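Local coordinates for protein galactose mutarotase related enzyme (Lactobacillus casei, PDB 3Q1N) that belongs to the aldose 1-epimerase (galactose mutarotase-like) family and probably binds carbohydrate and acts as a sugar isomerase, at residues G18-S23 / H45-F50; T162-N167 / E214-T219; S168-F173 / V208-S213. One frame throughout, in Å; residues are numbered along the deposited sequence.

Contact 1 of 3, residues G18-S23 / H45-F50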
ATOM      1  N   GLY A  18       6.856  -9.107  -8.452  1.00 14.70           N
ATOM      2  CA  GLY A  18       6.504  -7.964  -7.604  1.00 14.53           C
ATOM      3  C   GLY A  18       6.598  -8.230  -6.087  1.00 14.26           C
ATOM      4  O   GLY A  18       6.128  -7.417  -5.315  1.00 13.58           O
ATOM      5  N   ALA A  19       7.239  -9.326  -5.667  1.00 13.99           N
ATOM      6  CA  ALA A  19       7.256  -9.714  -4.237  1.00 13.81           C
ATOM      7  C   ALA A  19       5.868  -9.527  -3.627  1.00 13.77           C
ATOM      8  O   ALA A  19       5.692  -8.991  -2.511  1.00 14.32           O
ATOM      9  CB  ALA A  19       8.303  -8.881  -3.445  1.00 13.39           C
ATOM     10  N   GLU A  20       4.858 -10.002  -4.362  1.00 14.77           N
ATOM     11  CA  GLU A  20       3.471  -9.660  -4.057  1.00 14.83           C
ATOM     12  C   GLU A  20       2.874 -10.661  -3.086  1.00 14.78           C
ATOM     13  O   GLU A  20       2.757 -11.855  -3.414  1.00 14.17           O
ATOM     14  CB  GLU A  20       2.590  -9.671  -5.284  1.00 15.13           C
ATOM     15  CG  GLU A  20       1.181  -9.136  -4.898  1.00 16.03           C
ATOM     16  CD  GLU A  20       0.113  -9.312  -5.953  1.00 17.84           C
ATOM     17  OE1 GLU A  20       0.347  -9.986  -6.970  1.00 17.82           O
ATOM     18  OE2 GLU A  20      -0.989  -8.712  -5.753  1.00 16.12           O
ATOM     19  N   LEU A  21       2.507 -10.213  -1.900  1.00 14.06           N
ATOM     20  CA  LEU A  21       1.738 -11.078  -1.004  1.00 14.99           C
ATOM     21  C   LEU A  21       0.418 -11.444  -1.675  1.00 15.00           C
ATOM     22  O   LEU A  21      -0.324 -10.559  -2.116  1.00 15.50           O
ATOM     23  CB  LEU A  21       1.436 -10.326   0.269  1.00 14.05           C
ATOM     24  CG  LEU A  21       0.621 -11.034   1.343  1.00 15.22           C
ATOM     25  CD1 LEU A  21       1.367 -12.175   1.986  1.00 15.85           C
ATOM     26  CD2 LEU A  21       0.193  -9.995   2.434  1.00 12.69           C
ATOM     27  N   GLN A  22       0.119 -12.729  -1.759  1.00 15.88           N
ATOM     28  CA  GLN A  22      -1.120 -13.145  -2.433  1.00 16.44           C
ATOM     29  C   GLN A  22      -2.089 -13.880  -1.524  1.00 16.87           C
ATOM     30  O   GLN A  22      -3.274 -13.958  -1.840  1.00 17.73           O
ATOM     31  CB  GLN A  22      -0.785 -13.996  -3.659  1.00 17.77           C
ATOM     32  CG  GLN A  22       0.007 -13.164  -4.710  1.00 19.21           C
ATOM     33  CD  GLN A  22       0.157 -13.861  -6.015  1.00 23.42           C
ATOM     34  OE1 GLN A  22       0.305 -15.068  -6.053  1.00 27.09           O
ATOM     35  NE2 GLN A  22       0.207 -13.094  -7.096  1.00 26.33           N
ATOM     36  N   SER A  23      -1.594 -14.412  -0.422  1.00 16.14           N
ATOM     37  CA  SER A  23      -2.405 -15.200   0.498  0.50 16.91           C
ATOM     38  C   SER A  23      -1.845 -15.108   1.913  1.00 16.80           C
ATOM     39  O   SER A  23      -0.615 -15.068   2.116  1.00 17.06           O
ATOM     40  CB  SER A  23      -2.466 -16.668   0.036  0.50 17.00           C
ATOM     41  OG  SER A  23      -3.090 -17.505   1.003  0.50 17.45           O
ATOM     42  N   HIS A  45      -3.832  -8.672  -5.554  1.00 15.34           N
ATOM     43  CA  HIS A  45      -4.010  -9.063  -4.144  1.00 15.38           C
ATOM     44  C   HIS A  45      -3.446  -7.976  -3.201  1.00 15.13           C
ATOM     45  O   HIS A  45      -4.150  -7.446  -2.353  1.00 13.99           O
ATOM     46  CB  HIS A  45      -3.309 -10.423  -3.847  1.00 15.51           C
ATOM     47  CG  HIS A  45      -3.586 -11.502  -4.843  1.00 16.76           C
ATOM     48  ND1 HIS A  45      -4.513 -12.500  -4.615  1.00 18.13           N
ATOM     49  CD2 HIS A  45      -3.069 -11.735  -6.077  1.00 17.26           C
ATOM     50  CE1 HIS A  45      -4.538 -13.320  -5.664  1.00 21.18           C
ATOM     51  NE2 HIS A  45      -3.662 -12.888  -6.558  1.00 19.86           N
ATOM     52  N   ALA A  46      -2.160  -7.681  -3.351  1.00 14.19           N
ATOM     53  CA  ALA A  46      -1.461  -6.738  -2.451  1.00 14.13           C
ATOM     54  C   ALA A  46      -0.162  -6.201  -3.070  1.00 14.36           C
ATOM     55  O   ALA A  46       0.955  -6.475  -2.552  1.00 14.12           O
ATOM     56  CB  ALA A  46      -1.185  -7.442  -1.050  1.00 13.76           C
ATOM     57  N   PRO A  47      -0.289  -5.464  -4.182  1.00 14.81           N
ATOM     58  CA  PRO A  47       0.936  -5.007  -4.832  1.00 14.81           C
ATOM     59  C   PRO A  47       1.813  -4.033  -4.045  1.00 14.98           C
ATOM     60  O   PRO A  47       1.328  -3.236  -3.194  1.00 14.47           O
ATOM     61  CB  PRO A  47       0.456  -4.287  -6.096  1.00 15.80           C
ATOM     62  CG  PRO A  47      -0.990  -4.598  -6.231  1.00 15.78           C
ATOM     63  CD  PRO A  47      -1.506  -5.083  -4.917  1.00 14.47           C
ATOM     64  N   ILE A  48       3.105  -4.087  -4.395  1.00 13.91           N
ATOM     65  CA  ILE A  48       4.054  -3.078  -3.976  0.75 14.26           C
ATOM     66  C   ILE A  48       4.038  -1.950  -4.991  1.00 14.76           C
ATOM     67  O   ILE A  48       3.997  -2.209  -6.217  1.00 15.66           O
ATOM     68  CB  ILE A  48       5.486  -3.673  -3.835  0.75 13.64           C
ATOM     69  CG1 ILE A  48       5.503  -4.685  -2.692  0.75 12.78           C
ATOM     70  CG2 ILE A  48       6.520  -2.518  -3.570  0.75 13.40           C
ATOM     71  CD1 ILE A  48       6.834  -5.499  -2.555  0.75 12.99           C
ATOM     72  N   LEU A  49       4.070  -0.717  -4.495  1.00 14.09           N
ATOM     73  CA  LEU A  49       3.983   0.515  -5.303  1.00 14.55           C
ATOM     74  C   LEU A  49       5.321   1.238  -5.191  1.00 14.21           C
ATOM     75  O   LEU A  49       5.645   1.793  -4.156  1.00 13.95           O
ATOM     76  CB  LEU A  49       2.839   1.399  -4.794  1.00 14.96           C
ATOM     77  CG  LEU A  49       1.483   0.752  -4.515  1.00 16.38           C
ATOM     78  CD1 LEU A  49       0.530   1.810  -3.931  1.00 16.92           C
ATOM     79  CD2 LEU A  49       0.899   0.114  -5.764  1.00 16.13           C
ATOM     80  N   PHE A  50       6.119   1.196  -6.254  1.00 13.97           N
ATOM     81  CA  PHE A  50       7.425   1.881  -6.256  1.00 13.56           C
ATOM     82  C   PHE A  50       7.838   2.083  -7.703  1.00 13.50           C
ATOM     83  O   PHE A  50       7.628   1.210  -8.497  1.00 12.91           O
ATOM     84  CB  PHE A  50       8.500   1.019  -5.570  1.00 13.53           C
ATOM     85  CG  PHE A  50       9.917   1.558  -5.693  1.00 13.55           C
ATOM     86  CD1 PHE A  50      10.413   2.449  -4.737  1.00 13.71           C
ATOM     87  CD2 PHE A  50      10.762   1.163  -6.746  1.00 14.47           C
ATOM     88  CE1 PHE A  50      11.699   2.947  -4.804  1.00 14.71           C
ATOM     89  CE2 PHE A  50      12.082   1.651  -6.812  1.00 14.07           C
ATOM     90  CZ  PHE A  50      12.545   2.548  -5.840  1.00 14.78           C
TER
HETATM   91  O   HOH W   1       3.747  -6.232  -6.194  1.00 15.90           O
HETATM   92  O   HOH W   2       3.216  -7.424  -1.387  1.00 19.36           O

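Contact 2 of 3, residues T162-N167 / E214-T219. With NO3 (nitrate ion), chain F; EDO (1,2-ethanediol), chain S.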
ATOM      1  N   THR A 162     -10.478   2.044  12.923  0.50 16.80           N
ATOM      2  CA  THR A 162     -10.213   2.737  14.170  0.50 16.73           C
ATOM      3  C   THR A 162      -8.728   3.006  14.223  0.50 17.37           C
ATOM      4  O   THR A 162      -7.924   2.106  13.919  0.50 16.53           O
ATOM      5  CB  THR A 162     -10.684   1.917  15.391  0.50 17.33           C
ATOM      6  OG1 THR A 162     -12.064   1.594  15.232  0.50 16.40           O
ATOM      7  CG2 THR A 162     -10.522   2.696  16.679  0.50 16.49           C
ATOM      8  N   VAL A 163      -8.359   4.240  14.580  1.00 17.61           N
ATOM      9  CA  VAL A 163      -6.935   4.658  14.556  1.00 18.42           C
ATOM     10  C   VAL A 163      -6.458   5.211  15.880  1.00 19.05           C
ATOM     11  O   VAL A 163      -7.236   5.768  16.649  1.00 18.76           O
ATOM     12  CB  VAL A 163      -6.638   5.672  13.445  1.00 17.23           C
ATOM     13  CG1 VAL A 163      -7.029   5.101  12.075  1.00 17.95           C
ATOM     14  CG2 VAL A 163      -7.330   7.034  13.692  1.00 18.31           C
ATOM     15  N   GLU A 164      -5.169   5.039  16.143  1.00 19.82           N
ATOM     16  CA  GLU A 164      -4.547   5.676  17.295  1.00 21.62           C
ATOM     17  C   GLU A 164      -3.053   5.846  17.104  1.00 21.29           C
ATOM     18  O   GLU A 164      -2.440   5.058  16.377  1.00 19.39           O
ATOM     19  CB  GLU A 164      -4.828   4.871  18.569  1.00 22.75           C
ATOM     20  CG  GLU A 164      -4.163   3.528  18.673  1.00 24.66           C
ATOM     21  CD  GLU A 164      -2.674   3.556  19.104  1.00 28.51           C
ATOM     22  OE1 GLU A 164      -2.220   4.530  19.740  1.00 31.25           O
ATOM     23  OE2 GLU A 164      -1.966   2.569  18.817  1.00 31.05           O
ATOM     24  N   PRO A 165      -2.458   6.887  17.735  1.00 22.16           N
ATOM     25  CA  PRO A 165      -3.161   7.981  18.385  1.00 23.33           C
ATOM     26  C   PRO A 165      -3.664   8.944  17.347  1.00 24.30           C
ATOM     27  O   PRO A 165      -3.305   8.839  16.184  1.00 23.50           O
ATOM     28  CB  PRO A 165      -2.066   8.658  19.240  1.00 23.79           C
ATOM     29  CG  PRO A 165      -0.816   8.433  18.433  1.00 23.14           C
ATOM     30  CD  PRO A 165      -0.990   6.996  17.906  1.00 22.40           C
ATOM     31  N   LEU A 166      -4.474   9.898  17.766  1.00 25.73           N
ATOM     32  CA  LEU A 166      -4.966  10.939  16.872  1.00 26.80           C
ATOM     33  C   LEU A 166      -4.876  12.278  17.609  1.00 28.70           C
ATOM     34  O   LEU A 166      -5.509  12.458  18.660  1.00 30.27           O
ATOM     35  CB  LEU A 166      -6.402  10.599  16.431  1.00 26.68           C
ATOM     36  CG  LEU A 166      -6.982  11.186  15.168  1.00 26.01           C
ATOM     37  CD1 LEU A 166      -6.097  10.899  13.913  1.00 24.95           C
ATOM     38  CD2 LEU A 166      -8.437  10.700  14.959  1.00 25.41           C
ATOM     39  N   ASN A 167      -4.078  13.201  17.075  1.00 29.98           N
ATOM     40  CA  ASN A 167      -3.857  14.512  17.734  1.00 31.53           C
ATOM     41  C   ASN A 167      -4.676  15.647  17.119  1.00 31.70           C
ATOM     42  O   ASN A 167      -4.502  16.806  17.508  1.00 32.87           O
ATOM     43  CB  ASN A 167      -2.396  14.922  17.649  1.00 31.97           C
ATOM     44  CG  ASN A 167      -1.463  13.919  18.282  1.00 33.27           C
ATOM     45  OD1 ASN A 167      -1.827  13.194  19.228  1.00 37.69           O
ATOM     46  ND2 ASN A 167      -0.248  13.867  17.764  1.00 34.40           N
ATOM     47  N   GLU A 214       0.542  10.942  12.459  1.00 19.96           N
ATOM     48  CA  GLU A 214       0.841  10.463  13.782  1.00 20.49           C
ATOM     49  C   GLU A 214       0.267   9.075  14.107  1.00 19.94           C
ATOM     50  O   GLU A 214       0.605   8.494  15.157  1.00 19.59           O
ATOM     51  CB  GLU A 214       0.309  11.440  14.816  1.00 21.49           C
ATOM     52  CG  GLU A 214      -1.242  11.531  14.934  1.00 22.77           C
ATOM     53  CD  GLU A 214      -1.864  12.634  14.069  1.00 25.28           C
ATOM     54  OE1 GLU A 214      -1.311  12.971  12.973  1.00 25.92           O
ATOM     55  OE2 GLU A 214      -2.942  13.139  14.473  1.00 27.81           O
ATOM     56  N   ILE A 215      -0.636   8.577  13.262  1.00 19.03           N
ATOM     57  CA  ILE A 215      -1.256   7.265  13.515  1.00 18.38           C
ATOM     58  C   ILE A 215      -0.234   6.144  13.593  1.00 17.48           C
ATOM     59  O   ILE A 215       0.660   6.025  12.750  1.00 16.98           O
ATOM     60  CB  ILE A 215      -2.332   6.921  12.435  1.00 17.92           C
ATOM     61  CG1 ILE A 215      -3.469   7.945  12.517  1.00 18.48           C
ATOM     62  CG2 ILE A 215      -2.865   5.448  12.636  1.00 19.73           C
ATOM     63  CD1 ILE A 215      -4.445   7.909  11.288  1.00 19.33           C
ATOM     64  N   ALA A 216      -0.359   5.338  14.634  1.00 17.22           N
ATOM     65  CA  ALA A 216       0.533   4.217  14.853  1.00 16.43           C
ATOM     66  C   ALA A 216      -0.142   2.897  14.534  1.00 16.74           C
ATOM     67  O   ALA A 216       0.512   1.990  14.038  1.00 16.60           O
ATOM     68  CB  ALA A 216       0.989   4.217  16.311  1.00 16.69           C
ATOM     69  N   LYS A 217      -1.437   2.805  14.835  1.00 16.44           N
ATOM     70  CA  LYS A 217      -2.200   1.589  14.592  0.50 16.51           C
ATOM     71  C   LYS A 217      -3.532   1.911  13.973  1.00 16.47           C
ATOM     72  O   LYS A 217      -4.163   2.906  14.328  1.00 16.63           O
ATOM     73  CB  LYS A 217      -2.396   0.792  15.873  0.50 17.03           C
ATOM     74  CG  LYS A 217      -1.069   0.344  16.488  0.50 17.97           C
ATOM     75  CD  LYS A 217      -1.308  -0.901  17.338  0.50 18.77           C
ATOM     76  CE  LYS A 217      -0.075  -1.307  18.089  0.50 20.03           C
ATOM     77  NZ  LYS A 217      -0.304  -2.580  18.804  0.50 20.96           N
ATOM     78  N   ALA A 218      -3.923   1.090  13.009  1.00 16.05           N
ATOM     79  CA  ALA A 218      -5.205   1.250  12.319  1.00 16.22           C
ATOM     80  C   ALA A 218      -5.840  -0.150  12.204  1.00 15.54           C
ATOM     81  O   ALA A 218      -5.240  -1.081  11.636  1.00 16.71           O
ATOM     82  CB  ALA A 218      -5.001   1.869  10.948  1.00 15.43           C
ATOM     83  N   THR A 219      -7.018  -0.293  12.813  1.00 16.04           N
ATOM     84  CA  THR A 219      -7.748  -1.559  12.881  1.00 15.79           C
ATOM     85  C   THR A 219      -8.957  -1.557  11.961  1.00 16.00           C
ATOM     86  O   THR A 219      -9.778  -0.652  12.049  1.00 15.68           O
ATOM     87  CB  THR A 219      -8.182  -1.878  14.330  1.00 16.17           C
ATOM     88  OG1 THR A 219      -7.009  -2.066  15.130  1.00 17.62           O
ATOM     89  CG2 THR A 219      -9.043  -3.104  14.406  1.00 18.50           C
TER
HETATM   90  N   NO3 F 298      -6.728   0.777  16.986  1.00 51.50           N
HETATM   91  O1  NO3 F 298      -5.766  -0.023  16.395  1.00 50.74           O
HETATM   92  O2  NO3 F 298      -6.526   2.152  17.102  1.00 52.41           O
HETATM   93  O3  NO3 F 298      -7.906   0.214  17.486  1.00 51.54           O
HETATM   94  C1  EDO S 311       3.393   1.330  14.762  1.00 38.23           C
HETATM   95  O1  EDO S 311       2.485   0.614  15.646  1.00 36.38           O
HETATM   96  C2  EDO S 311       4.191   0.400  13.840  1.00 39.20           C
HETATM   97  O2  EDO S 311       5.501   0.765  13.421  1.00 40.31           O
HETATM   98  O   HOH W   3     -12.303  -0.823  13.861  1.00 21.35           O

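Contact 3 of 3, residues S168-F173 / V208-S213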
ATOM      1  N   SER A 168      -5.544  15.335  16.162  1.00 30.22           N
ATOM      2  CA  SER A 168      -6.462  16.321  15.583  1.00 29.52           C
ATOM      3  C   SER A 168      -7.502  15.530  14.774  1.00 27.78           C
ATOM      4  O   SER A 168      -7.315  14.334  14.563  1.00 27.68           O
ATOM      5  CB  SER A 168      -5.702  17.344  14.710  1.00 29.73           C
ATOM      6  OG  SER A 168      -5.181  16.785  13.517  1.00 30.09           O
ATOM      7  N   PRO A 169      -8.605  16.173  14.345  1.00 26.25           N
ATOM      8  CA  PRO A 169      -9.613  15.421  13.633  1.00 24.84           C
ATOM      9  C   PRO A 169      -9.057  14.718  12.405  1.00 22.59           C
ATOM     10  O   PRO A 169      -8.107  15.203  11.812  1.00 21.12           O
ATOM     11  CB  PRO A 169     -10.612  16.480  13.225  1.00 25.63           C
ATOM     12  CG  PRO A 169     -10.514  17.520  14.325  1.00 27.27           C
ATOM     13  CD  PRO A 169      -9.053  17.546  14.655  1.00 27.43           C
ATOM     14  N   LEU A 170      -9.658  13.581  12.058  1.00 21.16           N
ATOM     15  CA  LEU A 170      -9.252  12.821  10.873  1.00 20.22           C
ATOM     16  C   LEU A 170      -9.429  13.672   9.622  1.00 19.05           C
ATOM     17  O   LEU A 170     -10.484  14.281   9.464  1.00 18.48           O
ATOM     18  CB  LEU A 170     -10.138  11.585  10.709  1.00 20.72           C
ATOM     19  CG  LEU A 170      -9.697  10.272  11.346  1.00 23.29           C
ATOM     20  CD1 LEU A 170     -10.862   9.232  11.219  1.00 25.56           C
ATOM     21  CD2 LEU A 170      -8.388   9.755  10.754  1.00 24.09           C
ATOM     22  N   GLN A 171      -8.404  13.692   8.757  1.00 17.73           N
ATOM     23  CA  GLN A 171      -8.454  14.448   7.508  0.50 17.91           C
ATOM     24  C   GLN A 171      -8.010  13.554   6.351  1.00 17.31           C
ATOM     25  O   GLN A 171      -7.239  12.590   6.554  1.00 16.69           O
ATOM     26  CB  GLN A 171      -7.569  15.712   7.610  0.50 17.99           C
ATOM     27  CG  GLN A 171      -8.041  16.752   8.664  0.50 19.86           C
ATOM     28  CD  GLN A 171      -9.249  17.557   8.214  0.50 21.53           C
ATOM     29  OE1 GLN A 171      -9.128  18.473   7.389  0.50 24.21           O
ATOM     30  NE2 GLN A 171     -10.426  17.230   8.757  0.50 23.75           N
ATOM     31  N   ARG A 172      -8.533  13.852   5.154  1.00 16.77           N
ATOM     32  CA  ARG A 172      -8.101  13.180   3.940  0.67 16.46           C
ATOM     33  C   ARG A 172      -7.597  14.185   2.917  1.00 15.58           C
ATOM     34  O   ARG A 172      -7.994  15.369   2.930  1.00 16.79           O
ATOM     35  CB  ARG A 172      -9.240  12.398   3.299  0.67 15.78           C
ATOM     36  CG  ARG A 172     -10.277  13.279   2.690  0.67 17.96           C
ATOM     37  CD  ARG A 172     -11.448  12.545   2.225  0.67 20.54           C
ATOM     38  NE  ARG A 172     -11.184  11.754   1.028  0.67 21.09           N
ATOM     39  CZ  ARG A 172     -12.154  11.245   0.270  0.67 20.44           C
ATOM     40  NH1 ARG A 172     -13.431  11.486   0.571  0.67 22.04           N
ATOM     41  NH2 ARG A 172     -11.862  10.517  -0.803  0.67 16.84           N
ATOM     42  N   PHE A 173      -6.730  13.718   2.044  1.00 15.75           N
ATOM     43  CA  PHE A 173      -6.327  14.502   0.889  1.00 15.17           C
ATOM     44  C   PHE A 173      -7.488  14.609  -0.091  1.00 16.33           C
ATOM     45  O   PHE A 173      -8.088  13.614  -0.468  1.00 17.92           O
ATOM     46  CB  PHE A 173      -5.121  13.902   0.196  1.00 15.14           C
ATOM     47  CG  PHE A 173      -3.869  14.077   0.952  1.00 14.97           C
ATOM     48  CD1 PHE A 173      -3.159  15.280   0.834  1.00 14.92           C
ATOM     49  CD2 PHE A 173      -3.419  13.141   1.833  1.00 14.73           C
ATOM     50  CE1 PHE A 173      -1.987  15.491   1.528  1.00 16.10           C
ATOM     51  CE2 PHE A 173      -2.272  13.363   2.569  1.00 15.91           C
ATOM     52  CZ  PHE A 173      -1.552  14.535   2.404  1.00 15.50           C
ATOM     53  N   VAL A 208      -9.599   7.106  -0.216  1.00 17.37           N
ATOM     54  CA  VAL A 208      -9.570   7.985   0.949  1.00 16.62           C
ATOM     55  C   VAL A 208      -8.173   7.931   1.580  1.00 15.89           C
ATOM     56  O   VAL A 208      -7.786   6.952   2.214  1.00 14.46           O
ATOM     57  CB  VAL A 208     -10.645   7.555   1.993  1.00 16.54           C
ATOM     58  CG1 VAL A 208     -10.591   8.461   3.269  1.00 17.31           C
ATOM     59  CG2 VAL A 208     -12.067   7.621   1.354  1.00 17.46           C
ATOM     60  N   ILE A 209      -7.392   8.969   1.344  1.00 14.99           N
ATOM     61  CA  ILE A 209      -6.007   9.026   1.827  1.00 14.96           C
ATOM     62  C   ILE A 209      -5.930   9.805   3.137  1.00 15.29           C
ATOM     63  O   ILE A 209      -6.010  11.024   3.125  1.00 15.96           O
ATOM     64  CB  ILE A 209      -5.059   9.695   0.803  1.00 14.09           C
ATOM     65  CG1 ILE A 209      -5.252   9.120  -0.588  1.00 15.58           C
ATOM     66  CG2 ILE A 209      -3.606   9.537   1.285  1.00 14.76           C
ATOM     67  CD1 ILE A 209      -4.502   9.920  -1.701  1.00 15.06           C
ATOM     68  N   LEU A 210      -5.794   9.115   4.258  1.00 15.82           N
ATOM     69  CA  LEU A 210      -5.710   9.784   5.561  1.00 16.70           C
ATOM     70  C   LEU A 210      -4.401  10.542   5.698  1.00 16.82           C
ATOM     71  O   LEU A 210      -3.301   9.996   5.462  1.00 18.11           O
ATOM     72  CB  LEU A 210      -5.812   8.770   6.723  1.00 16.50           C
ATOM     73  CG  LEU A 210      -7.063   7.898   6.729  1.00 18.27           C
ATOM     74  CD1 LEU A 210      -7.011   6.974   7.961  1.00 17.32           C
ATOM     75  CD2 LEU A 210      -8.334   8.715   6.769  1.00 17.99           C
ATOM     76  N   ALA A 211      -4.532  11.802   6.084  1.00 17.84           N
ATOM     77  CA  ALA A 211      -3.425  12.735   6.171  1.00 18.13           C
ATOM     78  C   ALA A 211      -2.753  12.762   7.536  1.00 19.20           C
ATOM     79  O   ALA A 211      -1.692  13.391   7.674  1.00 20.49           O
ATOM     80  CB  ALA A 211      -3.906  14.127   5.809  1.00 18.27           C
ATOM     81  N   ASN A 212      -3.341  12.093   8.537  1.00 18.85           N
ATOM     82  CA  ASN A 212      -2.866  12.197   9.919  1.00 19.32           C
ATOM     83  C   ASN A 212      -1.667  11.285  10.164  1.00 19.23           C
ATOM     84  O   ASN A 212      -1.812  10.103  10.478  1.00 19.51           O
ATOM     85  CB  ASN A 212      -4.013  11.917  10.921  1.00 19.46           C
ATOM     86  CG  ASN A 212      -5.244  12.741  10.654  1.00 19.66           C
ATOM     87  OD1 ASN A 212      -5.952  12.486   9.703  1.00 19.50           O
ATOM     88  ND2 ASN A 212      -5.563  13.681  11.552  1.00 19.69           N
ATOM     89  N   SER A 213      -0.452  11.839  10.041  1.00 19.52           N
ATOM     90  CA  SER A 213       0.756  11.004  10.050  0.50 18.97           C
ATOM     91  C   SER A 213       1.139  10.429  11.390  1.00 19.56           C
ATOM     92  O   SER A 213       1.975   9.520  11.462  1.00 19.90           O
ATOM     93  CB  SER A 213       1.936  11.778   9.466  0.50 19.06           C
ATOM     94  OG  SER A 213       1.625  12.196   8.163  0.50 16.84           O
TER
HETATM   95  O   HOH W   4      -8.614  11.072  -0.139  1.00 16.33           O

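Contact 1 of 3, residues G18-S23 / H45-F50
The carboxylate of E20 reaches across to the backbone of H45 and A46. Its CG stands anti to the backbone N (chi1 -173°), and the chain stays extended beyond it. E20 OE2 accepts two bonds. One comes from H45 N at 2.9 Å, nearly in line with the C-O bond. The other comes from A46 N, also 2.9 Å from E20 OE2, and uses the anti lone pair; it is the straighter of the two. The carboxylate is thus gripped at one oxygen by two successive amides. Within 18-23, Q22 NE2 bonds E20 OE1 at 3.1 Å from above the carboxylate plane.

The H45 ring meets both of these side chains. Q22 CG is anti to its carbonyl carbon (chi1 -64°) and lies near H45 CD2. Q22 CB sits over the centre of one ring face, 4.0 Å from the centroid, in a CH-pi contact. E20 OE2 lies at the edge, in the ring plane, with the carboxylate turned 66° from the ring. H45 ND1 is hydrogen-bonded to W35 O.

L21 O is buried without a polar partner and lies 3.4 Å from A46 CB. In the conformer given, I48 sends CD1 to A19 CB, 3.8 Å away. Two waters fill in for direct backbone bonds: one links G18 O to I48 N, the other joins A19 O, L21 N and A46 O.

A19 and E20 both face A15 as a G1 beta bulge, and Q22 and S23 both face G13 as a classic bulge. The contact joins the four-stranded antiparallel sheet of 20-26 to the run leading into strand 48-49 of another, inside a galactose mutarotase-like beta fold.

Contact 2 of 3, residues T162-N167 / E214-T219
The amide of N167 and the carboxylate of E214 pass one another heading opposite ways, their planes nearly parallel (15° apart). E214 CG packs near N167 ND2, 3.8 Å away. The bent chain of E214 carries OE2 to the backbone of N167, where its anti lone pair takes N167 N at 2.8 Å. The ring of P165, which follows a cis peptide bond, sets CD 3.8 Å from A216 CB and close to E214 O. P165 O is buried without a polar partner, near I215.

A flat nitrate, probably from the crystallisation liquor, sits on the sheet face that carries T162, E164, K217 and T219. T219 OG1 donates to nitrate O1 at 2.7 Å and is also hydrogen-bonded to T230 OG1. Nitrate O2 lies near E164 CG.

E164 and K217 run side by side. E164 CG takes the crowded position between its backbone N and carbonyl carbon (chi1 69°), and the bent chain brings OE2 to 3.3 Å from K217 CG in the conformer given. The charged ends do not meet; in that conformer K217 NZ forms its salt bridge with E292. On the other face, V163 CB packs on I215 CD1 at 3.8 Å, and V163 CG1 touches A218 CB.

Backbone bonds pair T162 with T219 and E164 with K217, with V163 and A218 as the non-hydrogen-bonded pair between. E164 O accepts twice, from K217 N and, at 2.7 Å, from A216 N. A216 and K217 therefore both face E164. This is a classic beta bulge, set at the end of an antiparallel pairing of strands 160-164 and 217-221 in the largest sheet of the fold.

Contact 3 of 3, residues S168-F173 / V208-S213
N212 offers its side-chain amide to the backbone of 168-173 as both donor and acceptor. N212 ND2 bonds P169 O at 3.0 Å, from above the carbonyl plane. N212 OD1 receives Q171 N at 2.9 Å on a lone pair, in plane. N212 CG lies anti to the carbonyl carbon (chi1 -52°). The two bonds, one at each end of the amide, fix its rotation.

Two backbone bonds flank the R172-L210 pair: A211 N to Q171 O, and F173 N to I209 O at 3.0 Å. This is a single beta bridge, and the strand segments cross at 121°. It ties the two-stranded antiparallel sheet of 171-175 and 184-187 to strand 208-210, which itself pairs with 238-242 in the six-stranded sheet.

A water adds a further polar link. It donates to F173 O and accepts from R172 NE and I209 N, lying at the guanidinium edge, in plane. R172 NH2 bonds L207 O just before strand 208-210. V208 CG2 lies over one face of the guanidinium, 3.6 Å from R172 NH2. The R172 side-chain contacts hold for the conformer given.

The apolar contacts are of F173 and L170. The F173 ring meets I209 CG2 through CD2 at 3.7 Å, and A211 CB through CE2, also at 3.7 Å. The ring also meets Y238 edge-to-face. L170 CD2 packs 4.1 Å from L210 CD2.

From the N terminus, contact 1 comes first. It closes a loop of 21 residues between 18-23 and 45-50, before either of the others opens. Contact 2 opens at 162-167 and closes at 214-219. Contact 3 lies wholly within that loop, since 168-173 follows directly on 162-167 and 208-213 runs directly into 214-219. Contacts 2 and 3 touch: L166 CD1 packs 3.7 Å from N212 ND2. Contact 1 stands apart, its centre about 24 Å from either of the other centres. Contacts 1 and 3 both reach the six-stranded sheet: contact 1 brings the four-stranded sheet of 20-26 to it, contact 3 the two-stranded sheet of 171-175. Contact 2 belongs to the nine-stranded sheet.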